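Long-range contacts in SAM-dependent methyltransferase (Exiguobacterium sibiricum 255-15, PDB 3D2L), which probably transfers a methyl group from S-adenosylmethionine to an unspecified substrate, using a Rossmann-like domain: residues Q86-E90 with S106-L110; G41-G45 with E65-I69; V24-L28 with L50-Y55. The contacts are given in a common frame with arbitrary orientation. Where two conformers were deposited one is given. Residues are numbered along the deposited sequence.

Contact 1: Q86-E90 with S106-L110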
loop_
_atom_site.group_PDB
_atom_site.type_symbol
_atom_site.label_atom_id
_atom_site.label_comp_id
_atom_site.label_asym_id
_atom_site.label_seq_id
_atom_site.Cartn_x
_atom_site.Cartn_y
_atom_site.Cartn_z
ATOM N N GLN A 86 -9.861 -9.718 1.696
ATOM C CA GLN A 86 -9.052 -10.516 2.599
ATOM C C GLN A 86 -8.149 -9.595 3.382
ATOM O O GLN A 86 -7.756 -8.556 2.908
ATOM C CB GLN A 86 -8.138 -11.513 1.863
ATOM C CG GLN A 86 -8.782 -12.546 0.972
ATOM C CD GLN A 86 -7.772 -13.572 0.440
ATOM O OE1 GLN A 86 -6.683 -13.732 0.979
ATOM N NE2 GLN A 86 -8.150 -14.269 -0.629
ATOM N N ASP A 87 -7.808 -10.031 4.574
ATOM C CA ASP A 87 -6.906 -9.328 5.474
ATOM C C ASP A 87 -5.479 -9.781 5.085
ATOM O O ASP A 87 -5.269 -10.989 4.934
ATOM C CB ASP A 87 -7.284 -9.792 6.878
ATOM C CG ASP A 87 -6.554 -9.068 7.970
ATOM O OD1 ASP A 87 -5.393 -8.644 7.775
ATOM O OD2 ASP A 87 -7.156 -8.965 9.061
HETATM N N MSE A 88 -4.519 -8.842 4.939
HETATM C CA MSE A 88 -3.108 -9.179 4.556
HETATM C C MSE A 88 -2.438 -10.069 5.565
HETATM O O MSE A 88 -1.523 -10.791 5.224
HETATM C CB MSE A 88 -2.211 -7.947 4.315
HETATM C CG MSE A 88 -2.092 -6.995 5.474
HETATM SE SE MSE A 88 -0.817 -5.632 5.023
HETATM C CE MSE A 88 -1.913 -4.648 3.553
ATOM N N ARG A 89 -2.865 -10.031 6.822
ATOM C CA ARG A 89 -2.268 -11.011 7.732
ATOM C C ARG A 89 -2.731 -12.433 7.618
ATOM O O ARG A 89 -2.193 -13.285 8.322
ATOM C CB ARG A 89 -2.360 -10.692 9.187
ATOM C CG ARG A 89 -3.346 -9.913 9.648
ATOM C CD ARG A 89 -2.755 -8.614 10.098
ATOM N NE ARG A 89 -3.428 -8.387 11.354
ATOM C CZ ARG A 89 -4.565 -7.727 11.535
ATOM N NH1 ARG A 89 -5.173 -7.130 10.524
ATOM N NH2 ARG A 89 -5.067 -7.647 12.782
ATOM N N GLU A 90 -3.727 -12.692 6.793
ATOM C CA GLU A 90 -4.233 -14.038 6.629
ATOM C C GLU A 90 -4.571 -14.284 5.191
ATOM O O GLU A 90 -5.660 -14.748 4.878
ATOM C CB GLU A 90 -5.440 -14.280 7.568
ATOM C CG GLU A 90 -6.470 -13.179 7.522
ATOM C CD GLU A 90 -7.666 -13.376 8.465
ATOM O OE1 GLU A 90 -7.468 -13.839 9.615
ATOM O OE2 GLU A 90 -8.803 -13.007 8.056
ATOM N N SER A 106 0.921 0.753 2.424
ATOM C CA SER A 106 -0.195 -0.049 2.890
ATOM C C SER A 106 0.197 -0.912 4.096
ATOM O O SER A 106 -0.622 -1.173 4.998
ATOM C CB SER A 106 -0.665 -0.956 1.774
ATOM O OG SER A 106 -1.839 -1.598 2.186
ATOM N N LEU A 107 1.450 -1.369 4.113
ATOM C CA LEU A 107 1.921 -2.206 5.223
ATOM C C LEU A 107 1.902 -1.436 6.500
ATOM O O LEU A 107 1.728 -2.013 7.589
ATOM C CB LEU A 107 3.340 -2.763 4.939
ATOM C CG LEU A 107 3.763 -3.877 5.912
ATOM C CD1 LEU A 107 3.138 -5.225 5.640
ATOM C CD2 LEU A 107 5.290 -3.951 5.861
ATOM N N ASN A 108 2.076 -0.111 6.408
ATOM C CA ASN A 108 2.066 0.728 7.607
ATOM C C ASN A 108 0.738 0.862 8.370
ATOM O O ASN A 108 0.726 1.369 9.490
ATOM C CB ASN A 108 2.682 2.121 7.337
ATOM C CG ASN A 108 4.157 2.075 7.059
ATOM O OD1 ASN A 108 4.586 2.448 5.967
ATOM N ND2 ASN A 108 4.929 1.524 7.976
ATOM N N TYR A 109 -0.363 0.387 7.801
ATOM C CA TYR A 109 -1.642 0.403 8.473
ATOM C C TYR A 109 -1.719 -0.667 9.555
ATOM O O TYR A 109 -2.558 -0.582 10.412
ATOM C CB TYR A 109 -2.797 0.273 7.488
ATOM C CG TYR A 109 -2.969 1.543 6.670
ATOM C CD1 TYR A 109 -3.578 2.676 7.196
ATOM C CD2 TYR A 109 -2.580 1.564 5.351
ATOM C CE1 TYR A 109 -3.713 3.859 6.393
ATOM C CE2 TYR A 109 -2.696 2.692 4.571
ATOM C CZ TYR A 109 -3.262 3.830 5.090
ATOM O OH TYR A 109 -3.337 4.915 4.255
ATOM N N LEU A 110 -0.796 -1.634 9.536
ATOM C CA LEU A 110 -0.747 -2.647 10.571
ATOM C C LEU A 110 -0.466 -1.967 11.866
ATOM O O LEU A 110 0.282 -1.005 11.895
ATOM C CB LEU A 110 0.311 -3.703 10.278
ATOM C CG LEU A 110 -0.016 -4.495 8.991
ATOM C CD1 LEU A 110 1.090 -5.517 8.650
ATOM C CD2 LEU A 110 -1.370 -5.158 9.155
#
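Met88, deposited as selenomethionine, gives up more surface than any other residue here, and the contact is built round its long, flexible side chain. Its CA-to-CB bond points toward 106-110, and with chi1 in p and chi2 in t the chain spans a backbone gap of 8.6 Å between Met88 CA and Leu107 CA. At the far end, Met88 SE rests 4.0 Å from Leu107 CD1 and 4.1 Å from Leu110 CD1, while Met88 CE lies 3.3 Å from Ser106 OG. That hydroxyl is hydrogen-bonded to Gly41 O, so a small polar residue can sit beside the methyl group with its own needs met. Both segments are loops that follow parallel strands, 82-85 and 97-102, of the class I methyltransferase sheet; in relatives this strand-end rim borders the S-adenosylmethionine pocket, and no cofactor is present in these coordinates. Leu110 is the second main contributor. A short 3-10 turn, with Leu110 N bonded to Leu107 O at 3.2 Å, sets both leucines against the selenium. Leu110 CD2 also meets the aliphatic part of Arg89, 3.8 Å from Arg89 CD. Long and partly apolar, arginine can pack there while its charge goes elsewhere: Arg89 NH1 forms a salt bridge with Asp87 OD2 at 3.1 Å. Asp87 suits the start of this bend, because Asp87 OD1 accepts a hydrogen bond from Arg89 N at 3.0 Å, an Asx turn. Thr119 of helix 113-126 touches Met88, Arg89 and Leu110 alike.

Contact 2: G41-G45 with E65-I69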
loop_
_atom_site.group_PDB
_atom_site.type_symbol
_atom_site.label_atom_id
_atom_site.label_comp_id
_atom_site.label_asym_id
_atom_site.label_seq_id
_atom_site.Cartn_x
_atom_site.Cartn_y
_atom_site.Cartn_z
ATOM N N GLY A 41 -3.535 -5.133 -0.035
ATOM C CA GLY A 41 -3.855 -3.820 0.500
ATOM C C GLY A 41 -3.963 -2.846 -0.658
ATOM O O GLY A 41 -3.534 -1.694 -0.584
ATOM N N CYS A 42 -4.584 -3.309 -1.743
ATOM C CA CYS A 42 -4.634 -2.564 -2.958
ATOM C C CYS A 42 -5.588 -1.397 -3.016
ATOM O O CYS A 42 -5.609 -0.729 -4.030
ATOM C CB CYS A 42 -4.974 -3.524 -4.122
ATOM S SG CYS A 42 -6.642 -4.221 -3.987
ATOM N N GLY A 43 -6.404 -1.178 -1.986
ATOM C CA GLY A 43 -7.380 -0.073 -1.975
ATOM C C GLY A 43 -8.271 -0.090 -3.205
ATOM O O GLY A 43 -8.863 -1.130 -3.556
ATOM N N THR A 44 -8.359 1.042 -3.882
ATOM C CA THR A 44 -9.195 1.154 -5.067
ATOM C C THR A 44 -8.523 0.599 -6.340
ATOM O O THR A 44 -9.055 0.778 -7.459
ATOM C CB THR A 44 -9.675 2.591 -5.255
ATOM O OG1 THR A 44 -8.550 3.443 -5.535
ATOM C CG2 THR A 44 -10.421 3.085 -3.960
ATOM N N GLY A 45 -7.366 -0.071 -6.168
ATOM C CA GLY A 45 -6.673 -0.785 -7.261
ATOM C C GLY A 45 -6.038 0.009 -8.379
ATOM O O GLY A 45 -5.747 -0.533 -9.460
ATOM N N GLU A 65 -15.907 -1.818 -0.327
ATOM C CA GLU A 65 -16.250 -0.591 -1.045
ATOM C C GLU A 65 -15.140 -0.158 -2.008
ATOM O O GLU A 65 -15.377 0.236 -3.148
ATOM C CB GLU A 65 -16.544 0.525 -0.023
ATOM C CG GLU A 65 -17.847 0.288 0.812
ATOM C CD GLU A 65 -17.716 -0.655 2.046
ATOM O OE1 GLU A 65 -16.620 -1.154 2.409
ATOM O OE2 GLU A 65 -18.759 -0.883 2.684
HETATM N N MSE A 66 -13.908 -0.261 -1.547
HETATM C CA MSE A 66 -12.796 0.069 -2.385
HETATM C C MSE A 66 -12.656 -0.949 -3.518
HETATM O O MSE A 66 -12.408 -0.561 -4.689
HETATM C CB MSE A 66 -11.525 0.219 -1.532
HETATM C CG MSE A 66 -11.633 1.400 -0.595
HETATM SE SE MSE A 66 -9.947 1.811 0.197
HETATM C CE MSE A 66 -9.544 0.364 1.213
ATOM N N LEU A 67 -12.841 -2.241 -3.204
ATOM C CA LEU A 67 -12.741 -3.316 -4.225
ATOM C C LEU A 67 -13.829 -3.234 -5.272
ATOM O O LEU A 67 -13.615 -3.616 -6.420
ATOM C CB LEU A 67 -12.656 -4.712 -3.584
ATOM C CG LEU A 67 -11.422 -4.935 -2.723
ATOM C CD1 LEU A 67 -11.347 -6.420 -2.270
ATOM C CD2 LEU A 67 -10.132 -4.517 -3.418
ATOM N N GLU A 68 -14.988 -2.693 -4.904
ATOM C CA GLU A 68 -16.067 -2.468 -5.854
ATOM C C GLU A 68 -15.658 -1.453 -6.918
ATOM O O GLU A 68 -15.918 -1.642 -8.098
ATOM C CB GLU A 68 -17.321 -1.991 -5.141
ATOM C CG GLU A 68 -18.025 -3.104 -4.386
ATOM C CD GLU A 68 -19.154 -2.600 -3.470
ATOM O OE1 GLU A 68 -19.640 -1.467 -3.669
ATOM O OE2 GLU A 68 -19.549 -3.363 -2.558
ATOM N N ILE A 69 -15.016 -0.369 -6.484
ATOM C CA ILE A 69 -14.515 0.654 -7.411
ATOM C C ILE A 69 -13.386 0.061 -8.257
ATOM O O ILE A 69 -13.363 0.243 -9.455
ATOM C CB ILE A 69 -13.999 1.872 -6.663
ATOM C CG1 ILE A 69 -15.100 2.507 -5.789
ATOM C CG2 ILE A 69 -13.462 2.891 -7.641
ATOM C CD1 ILE A 69 -16.310 2.872 -6.484
#
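A glycine-rich loop here packs against one face of a helix: residues 41-45, between strand 36-40 and helix 46-51, lie beside the first turns of helix 64-76. No hydrogen bond crosses the interface, which works by close fit. The backbones come closest at Thr44 and Met66, whose CA atoms are 4.6 Å apart; Thr44 CA is 3.7 Å from Met66 O, and an approach this tight calls for small residues in the loop. The loop makes a type II' beta turn from Cys42 to Gly45, closed by Gly45 N to Cys42 O at 2.8 Å. Gly43 has phi 53° and psi -128°, a combination that a residue with a side chain adopts only at a cost; Gly41 and Gly45 also have positive phi. The sequence Gly-Cys-Gly-Thr-Gly after the first strand matches the glycine-rich signature of Rossmann-like methyltransferases, which in relatives bends round S-adenosylmethionine. Gly43 N is bonded to Asp61 OD1 at the end of the next strand, where an acidic residue in relatives commonly holds the cofactor's ribose. On the helix, Met66, a selenomethionine in the crystal, points toward the loop and sets Met66 CB 3.6 Å from Gly43 O and 3.9 Å from Thr44 CG2. Leu67 starts away from the loop, yet its m,t side chain swings Leu67 CD2 to 3.5 Å from Cys42 SG and 3.6 Å from Gly43 O; cysteine, small and weakly polar, fits against that methyl. Thr44 divides its roles: Thr44 CG2 packs on the helix while Thr44 OG1 is hydrogen-bonded to Asp12 OD1 of helix 9-14.

Contact 3: V24-L28 with L50-Y55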
loop_
_atom_site.group_PDB
_atom_site.type_symbol
_atom_site.label_atom_id
_atom_site.label_comp_id
_atom_site.label_asym_id
_atom_site.label_seq_id
_atom_site.Cartn_x
_atom_site.Cartn_y
_atom_site.Cartn_z
ATOM N N VAL A 24 5.183 1.040 -10.214
ATOM C CA VAL A 24 5.111 -0.012 -11.218
ATOM C C VAL A 24 6.455 -0.176 -11.905
ATOM O O VAL A 24 6.902 -1.309 -12.118
ATOM C CB VAL A 24 3.983 0.270 -12.252
ATOM C CG1 VAL A 24 3.996 -0.754 -13.370
ATOM C CG2 VAL A 24 2.657 0.263 -11.549
ATOM N N ALA A 25 7.134 0.931 -12.223
ATOM C CA ALA A 25 8.443 0.840 -12.869
ATOM C C ALA A 25 9.425 0.093 -11.965
ATOM O O ALA A 25 10.252 -0.678 -12.438
ATOM C CB ALA A 25 8.975 2.244 -13.275
ATOM N N TRP A 26 9.276 0.272 -10.653
ATOM C CA TRP A 26 10.114 -0.412 -9.655
ATOM C C TRP A 26 9.819 -1.914 -9.595
ATOM O O TRP A 26 10.730 -2.733 -9.580
ATOM C CB TRP A 26 9.920 0.253 -8.280
ATOM C CG TRP A 26 10.532 -0.494 -7.131
ATOM C CD1 TRP A 26 11.837 -0.757 -6.947
ATOM C CD2 TRP A 26 9.851 -1.034 -6.001
ATOM N NE1 TRP A 26 12.019 -1.465 -5.800
ATOM C CE2 TRP A 26 10.821 -1.650 -5.189
ATOM C CE3 TRP A 26 8.517 -1.076 -5.603
ATOM C CZ2 TRP A 26 10.515 -2.265 -3.973
ATOM C CZ3 TRP A 26 8.202 -1.707 -4.381
ATOM C CH2 TRP A 26 9.212 -2.284 -3.583
ATOM N N VAL A 27 8.543 -2.276 -9.596
ATOM C CA VAL A 27 8.151 -3.679 -9.586
ATOM C C VAL A 27 8.756 -4.336 -10.846
ATOM O O VAL A 27 9.307 -5.425 -10.766
ATOM C CB VAL A 27 6.600 -3.875 -9.485
ATOM C CG1 VAL A 27 6.203 -5.387 -9.613
ATOM C CG2 VAL A 27 6.018 -3.260 -8.155
ATOM N N LEU A 28 8.666 -3.657 -11.992
ATOM C CA LEU A 28 9.216 -4.168 -13.266
ATOM C C LEU A 28 10.728 -4.475 -13.194
ATOM O O LEU A 28 11.224 -5.345 -13.920
ATOM C CB LEU A 28 8.873 -3.203 -14.387
ATOM C CG LEU A 28 7.410 -3.270 -14.815
ATOM C CD1 LEU A 28 7.048 -2.116 -15.675
ATOM C CD2 LEU A 28 7.123 -4.594 -15.536
ATOM N N LEU A 50 -2.536 -0.887 -13.253
ATOM C CA LEU A 50 -1.301 -0.623 -14.001
ATOM C C LEU A 50 -0.427 -1.864 -14.040
ATOM O O LEU A 50 0.154 -2.177 -15.064
ATOM C CB LEU A 50 -0.526 0.588 -13.442
ATOM C CG LEU A 50 -1.313 1.884 -13.604
ATOM C CD1 LEU A 50 -0.590 2.988 -12.914
ATOM C CD2 LEU A 50 -1.573 2.211 -15.110
ATOM N N LEU A 51 -0.339 -2.564 -12.912
ATOM C CA LEU A 51 0.366 -3.839 -12.840
ATOM C C LEU A 51 -0.243 -4.863 -13.772
ATOM O O LEU A 51 0.483 -5.625 -14.428
ATOM C CB LEU A 51 0.304 -4.354 -11.391
ATOM C CG LEU A 51 1.196 -3.585 -10.400
ATOM C CD1 LEU A 51 0.938 -4.003 -8.947
ATOM C CD2 LEU A 51 2.657 -3.803 -10.777
ATOM N N ALA A 52 -1.573 -4.871 -13.875
ATOM C CA ALA A 52 -2.286 -5.846 -14.755
ATOM C C ALA A 52 -1.875 -5.712 -16.235
ATOM O O ALA A 52 -2.070 -6.636 -17.040
ATOM C CB ALA A 52 -3.779 -5.689 -14.621
ATOM N N ASP A 53 -1.295 -4.570 -16.585
ATOM C CA ASP A 53 -0.788 -4.385 -17.932
ATOM C C ASP A 53 0.535 -5.118 -18.162
ATOM O O ASP A 53 0.987 -5.206 -19.279
ATOM C CB ASP A 53 -0.673 -2.903 -18.262
ATOM C CG ASP A 53 -2.022 -2.227 -18.303
ATOM O OD1 ASP A 53 -3.047 -2.923 -18.469
ATOM O OD2 ASP A 53 -2.066 -0.995 -18.191
ATOM N N HIS A 54 1.139 -5.684 -17.118
ATOM C CA HIS A 54 2.420 -6.369 -17.264
ATOM C C HIS A 54 2.478 -7.746 -16.661
ATOM O O HIS A 54 3.374 -8.520 -16.998
ATOM C CB HIS A 54 3.522 -5.520 -16.610
ATOM C CG HIS A 54 3.560 -4.115 -17.121
ATOM N ND1 HIS A 54 4.187 -3.771 -18.303
ATOM C CD2 HIS A 54 3.015 -2.976 -16.638
ATOM C CE1 HIS A 54 4.035 -2.476 -18.513
ATOM N NE2 HIS A 54 3.316 -1.972 -17.529
ATOM N N TYR A 55 1.510 -8.041 -15.799
ATOM C CA TYR A 55 1.503 -9.247 -14.984
ATOM C C TYR A 55 0.096 -9.839 -14.906
ATOM O O TYR A 55 -0.881 -9.161 -15.219
ATOM C CB TYR A 55 1.899 -8.856 -13.560
ATOM C CG TYR A 55 3.254 -8.240 -13.392
ATOM C CD1 TYR A 55 4.398 -9.039 -13.432
ATOM C CD2 TYR A 55 3.414 -6.862 -13.138
ATOM C CE1 TYR A 55 5.654 -8.497 -13.315
ATOM C CE2 TYR A 55 4.690 -6.322 -12.968
ATOM C CZ TYR A 55 5.804 -7.156 -13.046
ATOM O OH TYR A 55 7.084 -6.669 -12.888
#
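Two helices on the same face of the Rossmann-like sheet meet here: helix 20-30, which precedes the first strand, 36-40, and helix 46-51 with the residues after it, which follows that strand. Leu50 opens 50-55 with its CA-to-CB bond toward the partner, and Leu50 CB rests 3.7 Å from Val24 CG2; the branched valine offers a short, stiff surface where the helices come close. At Leu51, whose CA is 6.3 Å from Val24 CA, the end of the side chain meets both valines: Leu51 CD2 lies 4.1 Å from both Val24 CG2 and Val27 CG1. Leu51 O accepts hydrogen bonds from His54 N at 2.8 Å and from Tyr55 N at 3.0 Å. Asp53 is out of reach of 24-28 and forms a salt bridge with Arg79, as suits a charged residue in an exposed turn. His54 points toward 24-28. Leu28 CD1 sits 4.0 Å from the centroid of the His54 ring and only 3° off its normal, a CH-pi contact for which a flat ring and a terminal methyl are well matched; Val24 CG1 lies 4.1 Å from His54 CD2. Tyr55 completes the walk with a large, mostly apolar ring: Tyr55 CE2 is 3.8 Å from Val27 CG1, and Tyr55 CZ is 3.8 Å from Leu28 CD2. Both Val27 and Tyr55 also touch Ile37 of the strand beneath. The phenol ends against the helix backbone, where Tyr55 OH lies 3.3 Å from Leu28 CA and is hydrogen-bonded to Val31 O.

In the fold
From the N terminus, contact 3 starts first, on helix 20-30, and closes at 50-55, which starts on helix 46-51 beyond strand 36-40. Contact 2 opens inside that span, at 41-45, and closes beyond it, on helix 64-76, so the two cross. Together they hold the opening beta-alpha-beta unit, strand 36-40, helix 46-51 and strand 56-61, to the helices before and after it. Contact 1 follows in series, its loop enclosing strand 97-102. Contacts 1 and 2 touch at the strand ends, Met88 CE lying 3.7 Å from Gly41 CA; contact 3, with its centre about 17 Å from that of contact 2, touches neither.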